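Local coordinates for protein nucleocapsid (Crimean-congo hemorrhagic fever virus, PDB 4AKL) that probably binds single- and double-stranded RNA, takes part in packaging the viral genome, and cuts double-stranded DNA without sequence specificity, at residues K411-L416 and A427-K432; A154-P159 and H453-S458; G101-W106 and Q127-K132; L93-K98 and K135-R140. All coordinates share one frame; numbering follows the deposited sequence.

Contact 1: residues K411-L416 and A427-K432; sequences KSILNL and ARTIVK
A 3-10 segment ending at Asn415, and Leu416 just after it, lie against helix 425-440, with Ile413 and Leu416 meeting Thr429 and Ile430. Ile413 and Leu416 are three residues apart, about one 3-10 turn, and both point toward the helix. The turn is closed by the backbone bond Leu416 N to Ile413 O, 2.9 Å long. No hydrogen bond joins the two segments. One branch of Leu416 does most of the touching at Thr429. Its CD1 lies 3.5 Å from Thr429 OG1 and 3.8 Å from Thr429 CB, and the two side chains cross at about a right angle. The hydroxyl is not left to the methyl group alone. With chi1 at -54°, Thr429 OG1 sits beside its own backbone N and hydrogen-bonds Pro425 O, one turn back in the helix. Leu416 CD1 thus lies against the hydroxyl and CB, while Thr429 CG2 is 4.2 Å from Ile413 CG1. Next to this pair, the CG2 branch of Ile413 meets CG1 of Ile430 at 4.0 Å, the two side chains crossing obliquely. Ile413 also touches Leu433 on the same helix and Leu454 of helix 450-460, while Ile430 reaches Met169 of helix 163-181. All four touching residues are buried. This is a van der Waals contact, mostly between carbons, of a 3-10 turn and the residue after it with an alpha helix, within the largely helical fold of the nairovirus nucleocapsid.

Contact 2: residues A154-P159 and H453-S458; sequences AEYKVP and HLLHQS
Tyr156 OH and Ser458 OG share a hydrogen bond of 2.7 Å, and either hydroxyl could be the donor. It is the one polar link between the two segments. The serine oxygen approaches the ring obliquely from the hydroxyl end, 3.4 Å from Tyr156 CZ, and Ser458 CB is 3.5 Å from Tyr156 OH. Ser458 OG leans to the CE1 side of the ring, 3.5 Å from Tyr156 CE1. On the CE2 side, Leu455 CD1 packs obliquely against Tyr156 CE2 at 3.9 Å. Ser458 and Leu455 are three residues apart, so one turn of the helix serves both the polar and the apolar part of the ring. Tyr156 carries its ring anti to the backbone N (chi1 -165°), which sends the phenol toward helix 450-460. Ser458 holds OG the same way (chi1 -169°). All three touching residues are buried, so each hydroxyl has a polar partner in a buried place. Further out, the backbone of Tyr156 is held by hydrogen bonds to Asn480 and Ile482, and its ring also touches Ala427 and Asn424. Leu455 rests on Ile430, Met169 and Met173. The tyrosine thus spans from strand 155-156, which pairs in parallel with strand 480-481, to helix 450-460, with helix 425-440 packed beside the ring and helix 163-181 behind the leucine.

Contact 3: residues G101-W106 and Q127-K132; sequences GTIKSW and QQAALK
Ala129 presents its methyl group to both Ile103 and Trp106. Its CB lies 3.8 Å from Ile103 CG2, the shorter branch of the isoleucine. The same CB meets the indole of Trp106 at its benzo edge, near the ring plane, 4.1 Å from CZ2. The methyl therefore comes to the rim of the ring and not over a face. One face of that ring is instead approached by Ile103 O, 3.6 Å above the plane and offset toward the rim. Trp106 has chi1 at 44°, which places CG between its backbone N and carbonyl carbon and folds the indole back over the preceding turn. The backbone bond Trp106 N to Ile103 O, 3.3 Å, closes this turn. The indole N-H is used outside the segments, in a hydrogen bond to Asn125 OD1, and Tyr312 and Tyr126 meet the ring edge-to-face. Between the segments only carbon meets carbon, so the contact is purely apolar, while a neighbouring hydrogen bond helps fix the rotation of the tryptophan.

Contact 4: residues L93-K98 and K135-R140; sequences LEWFEK and KDIGFR
Trp95 and Asp136 supply the polar part of this contact. Trp95 CG is anti to the backbone N (chi1 -173°), which carries the indole out toward Asp136. The indole N-H is given to the carboxylate, with NE1 2.9 Å from Asp136 OD2 and an N-H...O angle of 160°. The oxygen lies near the ring plane, at the indole edge. The donor comes from the anti side of OD2, tilted out of the carboxylate plane, and the ring and carboxylate planes are 43° apart. Asp136 CB comes along with the bond, 3.6 Å from Trp95 CD1. Lys132 NZ makes a salt bridge to the same OD2, so this oxygen has two partners and the carboxylate is probably kept ionised. The apolar contact is that of Ile137 CG2, which meets Trp95 CD1 obliquely at 4.1 Å. Aromatic contacts back the indole: Trp133 meets it edge-to-face, and Trp95 CE3 lies 3.9 Å above the ring plane of Phe96, over its centre. The backbone turns away just after Ile137, where Gly138 with positive phi ends the helix in a Schellman motif. The contact thus joins helix 86-98, near its C-terminal end, to the C-terminal end of helix 120-136, with helix 306-316 packed against Phe96 and Leu93.

In the fold
The four contacts form two pairs. Contacts 3 and 4 have centres 12 Å apart and share helix 120-136. Contact 3 is nested inside the chain loop closed by contact 4, and Ile103 packs on both Trp95 and Phe96. Both close before contacts 1 and 2 open. Contacts 1 and 2 have centres 10 Å apart and use helices 425-440 and 450-460, which follow each other in the chain. Contact 1 is nested inside the much longer loop closed by contact 2. Lys411 probably hydrogen-bonds His453, and Ala427 packs on Tyr156. The centres of contacts 1 and 3 are 30 Å apart, without touching. Contact 2 brings residues nearly 300 positions apart in the sequence together.

Contact 1: residues K411-L416 and A427-K432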
loop_
_atom_site.group_PDB
_atom_site.type_symbol
_atom_site.label_atom_id
_atom_site.label_comp_id
_atom_site.label_asym_id
_atom_site.label_seq_id
_atom_site.Cartn_x
_atom_site.Cartn_y
_atom_site.Cartn_z
ATOM N N LYS A 411 5.914 3.712 -10.802
ATOM C CA LYS A 411 6.710 3.229 -9.699
ATOM C C LYS A 411 8.105 2.636 -10.068
ATOM O O LYS A 411 8.858 2.224 -9.152
ATOM C CB LYS A 411 5.844 2.346 -8.800
ATOM C CG LYS A 411 5.023 3.242 -7.897
ATOM C CD LYS A 411 4.010 2.554 -7.078
ATOM C CE LYS A 411 3.262 3.580 -6.261
ATOM N NZ LYS A 411 2.133 2.955 -5.605
ATOM N N SER A 412 8.458 2.608 -11.367
ATOM C CA SER A 412 9.772 2.225 -11.763
ATOM C C SER A 412 10.774 3.202 -11.209
ATOM O O SER A 412 11.930 2.844 -11.049
ATOM C CB SER A 412 9.914 2.067 -13.244
ATOM O OG SER A 412 9.184 0.949 -13.710
ATOM N N ILE A 413 10.318 4.435 -10.918
ATOM C CA ILE A 413 11.109 5.433 -10.195
ATOM C C ILE A 413 11.732 4.923 -8.903
ATOM O O ILE A 413 12.834 5.345 -8.550
ATOM C CB ILE A 413 10.243 6.739 -9.914
ATOM C CG1 ILE A 413 10.192 7.589 -11.150
ATOM C CG2 ILE A 413 10.867 7.612 -8.914
ATOM C CD1 ILE A 413 9.020 8.621 -11.179
ATOM N N LEU A 414 11.044 4.027 -8.189
ATOM C CA LEU A 414 11.541 3.495 -6.936
ATOM C C LEU A 414 12.759 2.566 -7.133
ATOM O O LEU A 414 13.432 2.253 -6.180
ATOM C CB LEU A 414 10.423 2.730 -6.210
ATOM C CG LEU A 414 9.302 3.614 -5.686
ATOM C CD1 LEU A 414 8.217 2.763 -5.079
ATOM C CD2 LEU A 414 9.827 4.659 -4.685
ATOM N N ASN A 415 12.990 2.123 -8.369
ATOM C CA ASN A 415 14.231 1.441 -8.759
ATOM C C ASN A 415 15.420 2.410 -8.965
ATOM O O ASN A 415 16.553 1.958 -9.093
ATOM C CB ASN A 415 14.009 0.617 -10.027
ATOM C CG ASN A 415 15.122 -0.367 -10.287
ATOM O OD1 ASN A 415 15.707 -0.938 -9.337
ATOM N ND2 ASN A 415 15.444 -0.567 -11.550
ATOM N N LEU A 416 15.175 3.729 -9.005
ATOM C CA LEU A 416 16.284 4.696 -9.130
ATOM C C LEU A 416 16.993 4.761 -7.794
ATOM O O LEU A 416 16.311 4.809 -6.757
ATOM C CB LEU A 416 15.823 6.099 -9.520
ATOM C CG LEU A 416 15.470 6.315 -10.992
ATOM C CD1 LEU A 416 14.715 7.622 -11.156
ATOM C CD2 LEU A 416 16.719 6.265 -11.924
ATOM N N ALA A 427 15.462 10.765 -5.774
ATOM C CA ALA A 427 14.898 11.992 -5.230
ATOM C C ALA A 427 14.945 13.113 -6.288
ATOM O O ALA A 427 13.982 13.852 -6.464
ATOM C CB ALA A 427 15.606 12.382 -3.963
ATOM N N ARG A 428 16.033 13.230 -7.027
ATOM C CA ARG A 428 16.059 14.283 -8.040
ATOM C C ARG A 428 14.854 14.181 -8.984
ATOM O O ARG A 428 14.247 15.198 -9.310
ATOM C CB ARG A 428 17.349 14.278 -8.823
ATOM C CG ARG A 428 18.502 14.820 -8.004
ATOM C CD ARG A 428 19.766 14.886 -8.797
ATOM N NE ARG A 428 20.528 13.627 -8.739
ATOM C CZ ARG A 428 20.925 12.871 -9.784
ATOM N NH1 ARG A 428 20.660 13.184 -11.057
ATOM N NH2 ARG A 428 21.609 11.776 -9.542
ATOM N N THR A 429 14.519 12.964 -9.380
ATOM C CA THR A 429 13.494 12.723 -10.366
ATOM C C THR A 429 12.072 12.943 -9.802
ATOM O O THR A 429 11.196 13.466 -10.517
ATOM C CB THR A 429 13.643 11.303 -10.898
ATOM O OG1 THR A 429 14.979 11.123 -11.377
ATOM C CG2 THR A 429 12.589 10.984 -12.013
ATOM N N ILE A 430 11.838 12.532 -8.550
ATOM C CA ILE A 430 10.589 12.806 -7.832
ATOM C C ILE A 430 10.312 14.304 -7.759
ATOM O O ILE A 430 9.229 14.746 -8.039
ATOM C CB ILE A 430 10.626 12.226 -6.396
ATOM C CG1 ILE A 430 10.497 10.690 -6.425
ATOM C CG2 ILE A 430 9.497 12.786 -5.531
ATOM C CD1 ILE A 430 10.705 9.944 -5.082
ATOM N N VAL A 431 11.334 15.064 -7.372
ATOM C CA VAL A 431 11.280 16.525 -7.217
ATOM C C VAL A 431 10.989 17.234 -8.547
ATOM O O VAL A 431 10.164 18.182 -8.612
ATOM C CB VAL A 431 12.638 17.056 -6.602
ATOM C CG1 VAL A 431 12.835 18.493 -6.860
ATOM C CG2 VAL A 431 12.690 16.747 -5.129
ATOM N N LYS A 432 11.664 16.784 -9.599
ATOM C CA LYS A 432 11.493 17.386 -10.885
ATOM C C LYS A 432 10.060 17.127 -11.346
ATOM O O LYS A 432 9.462 18.027 -11.938
ATOM C CB LYS A 432 12.526 16.928 -11.917
ATOM C CG LYS A 432 12.923 18.058 -12.907
ATOM C CD LYS A 432 13.770 19.139 -12.149
ATOM C CE LYS A 432 14.762 19.868 -12.966
ATOM N NZ LYS A 432 14.265 21.061 -13.688
#

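Contact 2: residues A154-P159 and H453-S458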
loop_
_atom_site.group_PDB
_atom_site.type_symbol
_atom_site.label_atom_id
_atom_site.label_comp_id
_atom_site.label_asym_id
_atom_site.label_seq_id
_atom_site.Cartn_x
_atom_site.Cartn_y
_atom_site.Cartn_z
ATOM N N ALA A 154 15.251 7.859 9.277
ATOM C CA ALA A 154 15.357 9.063 10.124
ATOM C C ALA A 154 15.887 10.231 9.313
ATOM O O ALA A 154 15.441 11.362 9.463
ATOM C CB ALA A 154 16.289 8.813 11.305
ATOM N N GLU A 155 16.854 9.931 8.458
ATOM C CA GLU A 155 17.539 10.909 7.663
ATOM C C GLU A 155 17.301 10.568 6.200
ATOM O O GLU A 155 17.188 9.395 5.851
ATOM C CB GLU A 155 19.053 10.859 7.965
ATOM C CG GLU A 155 19.457 10.522 9.453
ATOM C CD GLU A 155 19.778 11.736 10.395
ATOM O OE1 GLU A 155 20.467 12.697 9.973
ATOM O OE2 GLU A 155 19.348 11.700 11.579
ATOM N N TYR A 156 17.220 11.584 5.341
ATOM C CA TYR A 156 17.167 11.361 3.890
ATOM C C TYR A 156 18.144 12.303 3.264
ATOM O O TYR A 156 17.953 13.520 3.312
ATOM C CB TYR A 156 15.778 11.611 3.357
ATOM C CG TYR A 156 15.470 11.102 1.967
ATOM C CD1 TYR A 156 15.542 9.758 1.663
ATOM C CD2 TYR A 156 15.025 11.968 0.964
ATOM C CE1 TYR A 156 15.216 9.276 0.383
ATOM C CE2 TYR A 156 14.694 11.494 -0.316
ATOM C CZ TYR A 156 14.795 10.152 -0.599
ATOM O OH TYR A 156 14.470 9.693 -1.865
ATOM N N LYS A 157 19.187 11.722 2.678
ATOM C CA LYS A 157 20.264 12.481 2.057
ATOM C C LYS A 157 19.941 12.742 0.601
ATOM O O LYS A 157 19.751 11.805 -0.160
ATOM C CB LYS A 157 21.583 11.721 2.137
ATOM C CG LYS A 157 22.747 12.446 1.488
ATOM C CD LYS A 157 23.198 13.613 2.315
ATOM C CE LYS A 157 23.905 14.642 1.459
ATOM N NZ LYS A 157 24.730 14.036 0.378
ATOM N N VAL A 158 19.884 14.021 0.223
ATOM C CA VAL A 158 19.666 14.445 -1.157
ATOM C C VAL A 158 20.707 15.500 -1.470
ATOM O O VAL A 158 21.247 16.062 -0.558
ATOM C CB VAL A 158 18.247 15.052 -1.366
ATOM C CG1 VAL A 158 17.143 14.017 -1.030
ATOM C CG2 VAL A 158 18.059 16.315 -0.556
ATOM N N PRO A 159 20.986 15.769 -2.760
ATOM C CA PRO A 159 21.826 16.889 -3.171
ATOM C C PRO A 159 21.303 18.233 -2.670
ATOM O O PRO A 159 20.098 18.424 -2.640
ATOM C CB PRO A 159 21.729 16.877 -4.695
ATOM C CG PRO A 159 21.201 15.606 -5.049
ATOM C CD PRO A 159 20.552 14.968 -3.909
ATOM N N HIS A 453 3.364 10.807 -3.081
ATOM C CA HIS A 453 3.188 9.374 -2.767
ATOM C C HIS A 453 4.558 8.696 -2.989
ATOM O O HIS A 453 5.014 7.910 -2.172
ATOM C CB HIS A 453 2.057 8.855 -3.698
ATOM C CG HIS A 453 1.658 7.421 -3.543
ATOM N ND1 HIS A 453 1.180 6.881 -2.358
ATOM C CD2 HIS A 453 1.614 6.420 -4.455
ATOM C CE1 HIS A 453 0.884 5.602 -2.553
ATOM N NE2 HIS A 453 1.137 5.299 -3.817
ATOM N N LEU A 454 5.207 9.028 -4.119
ATOM C CA LEU A 454 6.520 8.461 -4.409
ATOM C C LEU A 454 7.579 8.846 -3.347
ATOM O O LEU A 454 8.305 8.001 -2.909
ATOM C CB LEU A 454 7.016 8.845 -5.789
ATOM C CG LEU A 454 6.343 8.198 -7.006
ATOM C CD1 LEU A 454 6.863 8.946 -8.279
ATOM C CD2 LEU A 454 6.529 6.638 -7.135
ATOM N N LEU A 455 7.645 10.107 -2.952
ATOM C CA LEU A 455 8.579 10.538 -1.894
ATOM C C LEU A 455 8.344 9.824 -0.567
ATOM O O LEU A 455 9.282 9.399 0.106
ATOM C CB LEU A 455 8.503 12.055 -1.674
ATOM C CG LEU A 455 9.491 12.674 -0.651
ATOM C CD1 LEU A 455 10.922 12.376 -1.012
ATOM C CD2 LEU A 455 9.280 14.191 -0.499
ATOM N N HIS A 456 7.083 9.716 -0.209
ATOM C CA HIS A 456 6.658 9.067 1.025
ATOM C C HIS A 456 7.217 7.658 1.063
ATOM O O HIS A 456 7.878 7.275 1.996
ATOM C CB HIS A 456 5.137 9.065 1.103
ATOM C CG HIS A 456 4.610 8.523 2.372
ATOM N ND1 HIS A 456 4.574 9.258 3.541
ATOM C CD2 HIS A 456 4.104 7.310 2.669
ATOM C CE1 HIS A 456 4.066 8.509 4.504
ATOM N NE2 HIS A 456 3.766 7.326 3.997
ATOM N N GLN A 457 6.968 6.930 -0.007
ATOM C CA GLN A 457 7.450 5.580 -0.177
ATOM C C GLN A 457 8.948 5.452 -0.156
ATOM O O GLN A 457 9.428 4.490 0.362
ATOM C CB GLN A 457 6.893 4.995 -1.461
ATOM C CG GLN A 457 5.415 4.685 -1.228
ATOM C CD GLN A 457 4.735 4.317 -2.431
ATOM O OE1 GLN A 457 5.245 3.545 -3.251
ATOM N NE2 GLN A 457 3.557 4.849 -2.590
ATOM N N SER A 458 9.668 6.406 -0.750
ATOM C CA SER A 458 11.109 6.412 -0.646
ATOM C C SER A 458 11.511 6.664 0.788
ATOM O O SER A 458 12.462 6.082 1.249
ATOM C CB SER A 458 11.736 7.494 -1.532
ATOM O OG SER A 458 13.121 7.322 -1.598
#

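Contact 3: residues G101-W106 and Q127-K132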
loop_
_atom_site.group_PDB
_atom_site.type_symbol
_atom_site.label_atom_id
_atom_site.label_comp_id
_atom_site.label_asym_id
_atom_site.label_seq_id
_atom_site.Cartn_x
_atom_site.Cartn_y
_atom_site.Cartn_z
ATOM N N GLY A 101 -13.139 -16.777 0.535
ATOM C CA GLY A 101 -13.751 -16.632 1.827
ATOM C C GLY A 101 -13.042 -15.650 2.729
ATOM O O GLY A 101 -13.702 -14.971 3.499
ATOM N N THR A 102 -11.720 -15.550 2.653
ATOM C CA THR A 102 -10.970 -14.678 3.572
ATOM C C THR A 102 -10.971 -13.171 3.224
ATOM O O THR A 102 -10.673 -12.349 4.083
ATOM C CB THR A 102 -9.469 -15.136 3.744
ATOM O OG1 THR A 102 -9.038 -15.798 2.568
ATOM C CG2 THR A 102 -9.304 -16.080 4.902
ATOM N N ILE A 103 -11.290 -12.831 1.966
ATOM C CA ILE A 103 -11.300 -11.460 1.494
ATOM C C ILE A 103 -12.691 -10.908 1.218
ATOM O O ILE A 103 -12.829 -9.806 0.720
ATOM C CB ILE A 103 -10.438 -11.336 0.259
ATOM C CG1 ILE A 103 -11.100 -11.941 -0.991
ATOM C CG2 ILE A 103 -9.061 -11.996 0.538
ATOM C CD1 ILE A 103 -10.439 -11.490 -2.298
ATOM N N LYS A 104 -13.723 -11.669 1.574
ATOM C CA LYS A 104 -15.098 -11.312 1.276
ATOM C C LYS A 104 -15.513 -9.930 1.848
ATOM O O LYS A 104 -16.392 -9.279 1.298
ATOM C CB LYS A 104 -16.077 -12.442 1.747
ATOM C CG LYS A 104 -16.174 -12.642 3.240
ATOM C CD LYS A 104 -17.468 -13.419 3.707
ATOM C CE LYS A 104 -17.375 -14.960 3.554
ATOM N NZ LYS A 104 -18.055 -15.693 4.717
ATOM N N SER A 105 -14.865 -9.490 2.935
ATOM C CA SER A 105 -15.263 -8.233 3.597
ATOM C C SER A 105 -15.157 -7.001 2.674
ATOM O O SER A 105 -15.986 -6.072 2.757
ATOM C CB SER A 105 -14.506 -8.020 4.946
ATOM O OG SER A 105 -13.125 -7.815 4.767
ATOM N N TRP A 106 -14.149 -7.013 1.796
ATOM C CA TRP A 106 -13.981 -5.997 0.765
ATOM C C TRP A 106 -14.368 -6.465 -0.631
ATOM O O TRP A 106 -14.964 -5.686 -1.399
ATOM C CB TRP A 106 -12.533 -5.431 0.767
ATOM C CG TRP A 106 -11.381 -6.393 0.895
ATOM C CD1 TRP A 106 -10.905 -6.963 2.042
ATOM C CD2 TRP A 106 -10.555 -6.858 -0.146
ATOM N NE1 TRP A 106 -9.850 -7.767 1.777
ATOM C CE2 TRP A 106 -9.599 -7.720 0.436
ATOM C CE3 TRP A 106 -10.523 -6.639 -1.514
ATOM C CZ2 TRP A 106 -8.626 -8.359 -0.303
ATOM C CZ3 TRP A 106 -9.563 -7.287 -2.260
ATOM C CH2 TRP A 106 -8.613 -8.125 -1.648
ATOM N N GLN A 127 -4.902 -5.746 4.134
ATOM C CA GLN A 127 -3.460 -5.782 4.428
ATOM C C GLN A 127 -3.037 -7.179 4.813
ATOM O O GLN A 127 -2.018 -7.683 4.322
ATOM C CB GLN A 127 -3.069 -4.770 5.515
ATOM C CG GLN A 127 -3.359 -3.281 5.121
ATOM C CD GLN A 127 -2.525 -2.735 3.950
ATOM O OE1 GLN A 127 -1.458 -3.271 3.589
ATOM N NE2 GLN A 127 -3.018 -1.646 3.350
ATOM N N GLN A 128 -3.833 -7.841 5.642
ATOM C CA GLN A 128 -3.496 -9.214 6.065
ATOM C C GLN A 128 -3.577 -10.157 4.888
ATOM O O GLN A 128 -2.741 -11.090 4.764
ATOM C CB GLN A 128 -4.423 -9.688 7.224
ATOM C CG GLN A 128 -4.302 -8.832 8.501
ATOM C CD GLN A 128 -2.795 -8.486 8.896
ATOM O OE1 GLN A 128 -2.371 -7.295 8.933
ATOM N NE2 GLN A 128 -2.014 -9.524 9.144
ATOM N N ALA A 129 -4.582 -9.935 4.024
ATOM C CA ALA A 129 -4.722 -10.746 2.834
ATOM C C ALA A 129 -3.498 -10.629 1.891
ATOM O O ALA A 129 -3.086 -11.606 1.302
ATOM C CB ALA A 129 -6.020 -10.437 2.098
ATOM N N ALA A 130 -2.953 -9.437 1.780
ATOM C CA ALA A 130 -1.790 -9.173 0.927
ATOM C C ALA A 130 -0.551 -9.897 1.431
ATOM O O ALA A 130 0.213 -10.431 0.658
ATOM C CB ALA A 130 -1.521 -7.675 0.825
ATOM N N LEU A 131 -0.358 -9.897 2.719
ATOM C CA LEU A 131 0.766 -10.627 3.285
ATOM C C LEU A 131 0.564 -12.152 3.108
ATOM O O LEU A 131 1.498 -12.865 2.726
ATOM C CB LEU A 131 0.978 -10.249 4.724
ATOM C CG LEU A 131 1.401 -8.798 4.977
ATOM C CD1 LEU A 131 1.195 -8.416 6.532
ATOM C CD2 LEU A 131 2.863 -8.466 4.506
ATOM N N LYS A 132 -0.649 -12.629 3.347
ATOM C CA LYS A 132 -0.957 -14.036 3.128
ATOM C C LYS A 132 -0.701 -14.491 1.681
ATOM O O LYS A 132 -0.066 -15.532 1.463
ATOM C CB LYS A 132 -2.401 -14.340 3.516
ATOM C CG LYS A 132 -2.776 -15.865 3.460
ATOM C CD LYS A 132 -4.108 -16.142 4.183
ATOM C CE LYS A 132 -4.717 -17.529 3.790
ATOM N NZ LYS A 132 -3.709 -18.578 3.862
#

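Contact 4: residues L93-K98 and K135-R140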
loop_
_atom_site.group_PDB
_atom_site.type_symbol
_atom_site.label_atom_id
_atom_site.label_comp_id
_atom_site.label_asym_id
_atom_site.label_seq_id
_atom_site.Cartn_x
_atom_site.Cartn_y
_atom_site.Cartn_z
ATOM N N LEU A 93 -3.139 -15.729 -9.516
ATOM C CA LEU A 93 -4.586 -15.713 -9.879
ATOM C C LEU A 93 -5.324 -16.805 -9.142
ATOM O O LEU A 93 -6.429 -16.569 -8.548
ATOM C CB LEU A 93 -4.772 -15.877 -11.378
ATOM C CG LEU A 93 -4.399 -14.668 -12.210
ATOM C CD1 LEU A 93 -4.319 -15.095 -13.652
ATOM C CD2 LEU A 93 -5.390 -13.440 -11.993
ATOM N N GLU A 94 -4.746 -18.007 -9.139
ATOM C CA GLU A 94 -5.415 -19.138 -8.436
ATOM C C GLU A 94 -5.647 -18.807 -6.959
ATOM O O GLU A 94 -6.670 -19.180 -6.387
ATOM C CB GLU A 94 -4.644 -20.452 -8.619
ATOM C CG GLU A 94 -5.321 -21.784 -8.076
ATOM C CD GLU A 94 -6.756 -22.130 -8.659
ATOM O OE1 GLU A 94 -7.273 -21.466 -9.595
ATOM O OE2 GLU A 94 -7.361 -23.093 -8.132
ATOM N N TRP A 95 -4.732 -18.060 -6.348
ATOM C CA TRP A 95 -4.888 -17.756 -4.925
ATOM C C TRP A 95 -6.297 -17.148 -4.588
ATOM O O TRP A 95 -6.911 -17.535 -3.600
ATOM C CB TRP A 95 -3.769 -16.865 -4.451
ATOM C CG TRP A 95 -3.756 -16.643 -2.950
ATOM C CD1 TRP A 95 -3.023 -17.332 -2.039
ATOM C CD2 TRP A 95 -4.504 -15.664 -2.210
ATOM N NE1 TRP A 95 -3.273 -16.850 -0.757
ATOM C CE2 TRP A 95 -4.170 -15.820 -0.837
ATOM C CE3 TRP A 95 -5.428 -14.667 -2.564
ATOM C CZ2 TRP A 95 -4.733 -15.021 0.180
ATOM C CZ3 TRP A 95 -6.000 -13.867 -1.533
ATOM C CH2 TRP A 95 -5.640 -14.046 -0.198
ATOM N N PHE A 96 -6.787 -16.218 -5.411
ATOM C CA PHE A 96 -8.119 -15.604 -5.202
ATOM C C PHE A 96 -9.255 -16.620 -5.257
ATOM O O PHE A 96 -10.199 -16.538 -4.489
ATOM C CB PHE A 96 -8.316 -14.410 -6.185
ATOM C CG PHE A 96 -7.415 -13.287 -5.855
ATOM C CD1 PHE A 96 -7.755 -12.402 -4.849
ATOM C CD2 PHE A 96 -6.175 -13.151 -6.497
ATOM C CE1 PHE A 96 -6.897 -11.355 -4.494
ATOM C CE2 PHE A 96 -5.315 -12.118 -6.145
ATOM C CZ PHE A 96 -5.673 -11.223 -5.152
ATOM N N GLU A 97 -9.119 -17.592 -6.144
ATOM C CA GLU A 97 -10.068 -18.691 -6.265
ATOM C C GLU A 97 -10.094 -19.577 -5.009
ATOM O O GLU A 97 -11.159 -20.014 -4.576
ATOM C CB GLU A 97 -9.703 -19.547 -7.484
ATOM C CG GLU A 97 -10.910 -19.989 -8.289
ATOM C CD GLU A 97 -11.498 -18.841 -9.050
ATOM O OE1 GLU A 97 -10.830 -18.371 -10.019
ATOM O OE2 GLU A 97 -12.628 -18.405 -8.682
ATOM N N LYS A 98 -8.920 -19.845 -4.439
ATOM C CA LYS A 98 -8.802 -20.681 -3.197
ATOM C C LYS A 98 -9.052 -19.913 -1.881
ATOM O O LYS A 98 -9.211 -20.545 -0.842
ATOM C CB LYS A 98 -7.407 -21.340 -3.101
ATOM C CG LYS A 98 -7.125 -22.352 -4.193
ATOM C CD LYS A 98 -5.601 -22.530 -4.480
ATOM C CE LYS A 98 -4.857 -23.164 -3.313
ATOM N NZ LYS A 98 -3.477 -23.608 -3.710
ATOM N N LYS A 135 3.044 -14.798 1.134
ATOM C CA LYS A 135 3.506 -16.015 1.773
ATOM C C LYS A 135 3.063 -17.301 1.026
ATOM O O LYS A 135 3.886 -18.158 0.719
ATOM C CB LYS A 135 3.007 -16.095 3.232
ATOM C CG LYS A 135 3.784 -15.205 4.268
ATOM C CD LYS A 135 3.879 -15.887 5.683
ATOM C CE LYS A 135 4.834 -17.127 5.696
ATOM N NZ LYS A 135 5.184 -17.698 7.083
ATOM N N ASP A 136 1.766 -17.419 0.755
ATOM C CA ASP A 136 1.209 -18.618 0.118
ATOM C C ASP A 136 1.810 -18.908 -1.257
ATOM O O ASP A 136 2.103 -20.061 -1.542
ATOM C CB ASP A 136 -0.329 -18.530 0.003
ATOM C CG ASP A 136 -1.037 -18.614 1.384
ATOM O OD1 ASP A 136 -0.369 -18.848 2.434
ATOM O OD2 ASP A 136 -2.266 -18.434 1.413
ATOM N N ILE A 137 2.017 -17.886 -2.092
ATOM C CA ILE A 137 2.547 -18.156 -3.452
ATOM C C ILE A 137 4.109 -18.165 -3.557
ATOM O O ILE A 137 4.668 -18.325 -4.670
ATOM C CB ILE A 137 1.896 -17.198 -4.539
ATOM C CG1 ILE A 137 2.489 -15.749 -4.502
ATOM C CG2 ILE A 137 0.380 -17.203 -4.392
ATOM C CD1 ILE A 137 2.038 -14.852 -5.701
ATOM N N GLY A 138 4.794 -18.002 -2.421
ATOM C CA GLY A 138 6.239 -17.778 -2.420
ATOM C C GLY A 138 6.668 -16.562 -3.216
ATOM O O GLY A 138 7.583 -16.641 -4.020
ATOM N N PHE A 139 6.011 -15.427 -3.030
ATOM C CA PHE A 139 6.380 -14.219 -3.819
ATOM C C PHE A 139 7.811 -13.744 -3.517
ATOM O O PHE A 139 8.562 -13.399 -4.442
ATOM C CB PHE A 139 5.403 -13.033 -3.619
ATOM C CG PHE A 139 5.691 -11.850 -4.561
ATOM C CD1 PHE A 139 5.495 -11.973 -5.931
ATOM C CD2 PHE A 139 6.180 -10.652 -4.078
ATOM C CE1 PHE A 139 5.777 -10.943 -6.777
ATOM C CE2 PHE A 139 6.462 -9.580 -4.922
ATOM C CZ PHE A 139 6.281 -9.719 -6.265
ATOM N N ARG A 140 8.183 -13.747 -2.230
ATOM C CA ARG A 140 9.501 -13.295 -1.803
ATOM C C ARG A 140 10.614 -14.166 -2.379
ATOM O O ARG A 140 10.680 -15.310 -2.053
ATOM C CB ARG A 140 9.611 -13.305 -0.255
ATOM C CG ARG A 140 10.858 -12.586 0.277
ATOM C CD ARG A 140 11.274 -13.045 1.653
ATOM N NE ARG A 140 12.596 -12.532 1.984
ATOM C CZ ARG A 140 12.878 -11.668 2.957
ATOM N NH1 ARG A 140 11.935 -11.188 3.756
ATOM N NH2 ARG A 140 14.129 -11.287 3.127
#